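Local coordinates for protein NAD nucleotidase (PDB 3ZTV) that degrades NAD to adenosine and nicotinamide riboside as a periplasmic, zinc-dependent 5'-nucleotidase that also has NAD(P) pyrophosphatase activity, at residues Thr79-Ser84 and Lys347-Arg352. Numbering follows the deposited sequence.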
loop_
_atom_site.group_PDB
_atom_site.type_symbol
_atom_site.label_atom_id
_atom_site.label_comp_id
_atom_site.label_asym_id
_atom_site.label_seq_id
_atom_site.Cartn_x
_atom_site.Cartn_y
_atom_site.Cartn_z
ATOM N N THR A 79 5.097 -11.729 -32.375
ATOM C CA THR A 79 5.836 -12.981 -32.269
ATOM C C THR A 79 7.035 -13.071 -33.208
ATOM O O THR A 79 8.106 -13.504 -32.808
ATOM C CB THR A 79 4.894 -14.158 -32.546
ATOM O OG1 THR A 79 3.705 -14.004 -31.756
ATOM C CG2 THR A 79 5.565 -15.488 -32.216
ATOM N N LEU A 80 6.857 -12.645 -34.448
ATOM C CA LEU A 80 7.897 -12.851 -35.455
ATOM C C LEU A 80 8.909 -11.721 -35.514
ATOM O O LEU A 80 9.942 -11.846 -36.181
ATOM C CB LEU A 80 7.265 -13.079 -36.825
ATOM C CG LEU A 80 6.345 -14.298 -36.868
ATOM C CD1 LEU A 80 5.623 -14.394 -38.206
ATOM C CD2 LEU A 80 7.129 -15.572 -36.597
ATOM N N PHE A 81 8.626 -10.626 -34.801
ATOM C CA PHE A 81 9.480 -9.443 -34.844
ATOM C C PHE A 81 9.987 -8.968 -33.483
ATOM O O PHE A 81 10.791 -8.041 -33.426
ATOM C CB PHE A 81 8.779 -8.293 -35.576
ATOM C CG PHE A 81 8.395 -8.638 -36.984
ATOM C CD1 PHE A 81 9.340 -8.602 -38.001
ATOM C CD2 PHE A 81 7.110 -9.047 -37.289
ATOM C CE1 PHE A 81 9.005 -8.951 -39.309
ATOM C CE2 PHE A 81 6.764 -9.394 -38.590
ATOM C CZ PHE A 81 7.715 -9.342 -39.601
ATOM N N GLY A 82 9.513 -9.581 -32.399
ATOM C CA GLY A 82 9.964 -9.229 -31.061
ATOM C C GLY A 82 9.719 -7.779 -30.682
ATOM O O GLY A 82 10.458 -7.221 -29.869
ATOM N N GLY A 83 8.696 -7.158 -31.266
ATOM C CA GLY A 83 8.351 -5.787 -30.926
ATOM C C GLY A 83 8.824 -4.730 -31.908
ATOM O O GLY A 83 8.382 -3.580 -31.834
ATOM N N SER A 84 9.704 -5.109 -32.835
ATOM C CA SER A 84 10.270 -4.131 -33.766
ATOM C C SER A 84 9.232 -3.550 -34.731
ATOM O O SER A 84 9.337 -2.393 -35.127
ATOM C CB SER A 84 11.457 -4.709 -34.535
ATOM O OG SER A 84 11.040 -5.716 -35.425
ATOM N N LYS A 347 4.483 -7.087 -43.561
ATOM C CA LYS A 347 3.561 -8.116 -44.019
ATOM C C LYS A 347 4.273 -9.150 -44.908
ATOM O O LYS A 347 4.078 -10.354 -44.746
ATOM C CB LYS A 347 2.376 -7.486 -44.755
ATOM C CG LYS A 347 1.268 -8.469 -45.093
ATOM C CD LYS A 347 0.033 -7.748 -45.611
ATOM C CE LYS A 347 -1.144 -8.702 -45.764
ATOM N NZ LYS A 347 -2.395 -7.977 -46.120
ATOM N N SER A 348 5.095 -8.674 -45.841
ATOM C CA SER A 348 5.896 -9.555 -46.688
ATOM C C SER A 348 6.878 -10.391 -45.860
ATOM O O SER A 348 7.012 -11.601 -46.072
ATOM C CB SER A 348 6.640 -8.727 -47.735
ATOM O OG SER A 348 5.735 -8.176 -48.672
ATOM N N GLU A 349 7.572 -9.754 -44.918
ATOM C CA GLU A 349 8.488 -10.486 -44.043
ATOM C C GLU A 349 7.738 -11.517 -43.204
ATOM O O GLU A 349 8.201 -12.653 -43.034
ATOM C CB GLU A 349 9.261 -9.528 -43.130
ATOM C CG GLU A 349 10.272 -8.636 -43.848
ATOM C CD GLU A 349 10.990 -7.677 -42.909
ATOM O OE1 GLU A 349 11.018 -7.945 -41.690
ATOM O OE2 GLU A 349 11.527 -6.657 -43.392
ATOM N N LYS A 350 6.581 -11.119 -42.679
ATOM C CA LYS A 350 5.765 -12.000 -41.855
ATOM C C LYS A 350 5.398 -13.285 -42.597
ATOM O O LYS A 350 5.454 -14.380 -42.030
ATOM C CB LYS A 350 4.513 -11.265 -41.363
ATOM C CG LYS A 350 3.667 -12.062 -40.380
ATOM C CD LYS A 350 2.546 -11.209 -39.797
ATOM C CE LYS A 350 1.452 -10.965 -40.816
ATOM N NZ LYS A 350 0.588 -12.165 -40.984
ATOM N N ASP A 351 5.045 -13.154 -43.872
ATOM C CA ASP A 351 4.640 -14.313 -44.661
ATOM C C ASP A 351 5.776 -15.323 -44.822
ATOM O O ASP A 351 5.537 -16.530 -44.877
ATOM C CB ASP A 351 4.076 -13.880 -46.018
ATOM C CG ASP A 351 2.752 -13.145 -45.890
ATOM O OD1 ASP A 351 2.121 -13.225 -44.812
ATOM O OD2 ASP A 351 2.337 -12.490 -46.869
ATOM N N ARG A 352 7.010 -14.830 -44.884
ATOM C CA ARG A 352 8.180 -15.705 -44.942
ATOM C C ARG A 352 8.442 -16.339 -43.572
ATOM O O ARG A 352 8.560 -17.553 -43.443
ATOM C CB ARG A 352 9.422 -14.939 -45.413
ATOM C CG ARG A 352 9.294 -14.290 -46.789
ATOM C CD ARG A 352 10.590 -13.584 -47.193
ATOM N NE ARG A 352 11.610 -14.503 -47.695
ATOM C CZ ARG A 352 12.865 -14.153 -47.966
ATOM N NH1 ARG A 352 13.267 -12.903 -47.773
ATOM N NH2 ARG A 352 13.720 -15.055 -48.430
#
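Phe-81 and Leu-80 reach out from a loop of the calcineurin-like phosphoesterase domain, between helices 76-79 and 84-93, and rest on Glu-349 and Lys-350 of helix 337-353. The second part of the loop is a type I' beta turn from Phe-81 to Ser-84, closed by Ser-84 N bonding to Phe-81 O (3.2 Å); Gly-82 and Gly-83 supply its positive phi angles, and Gly-83 occupies the N-cap position of helix 84-93.

Across the contact the touching is van der Waals, with no hydrogen bond between the segments. The ring of Phe-81 points its far rim at the helix: CZ comes to 3.7 Å from Lys-350 N, and Glu-349 CB lies in the ring plane, 3.9 Å from that same CZ. On one flank of the rim, Phe-81 CE2 meets Lys-350 CB at 4.0 Å. Tyr-346 packs edge-to-face with this ring, and Leu-353 touches it as well. Leu-80 adds its CD1 methyl, 3.7 Å from Lys-350 CG. The lysine's CG is anti to the backbone N (chi1 -174°), bends at chi3 and chi4 turn the chain aside beyond it, and the side chain also packs on Leu-76 and Tyr-77.

One charged group joins in. Glu-349 brings its carboxylate to the ring edge with the two planes 48° apart, and OE1 sits 3.3 Å from Phe-81 CE1.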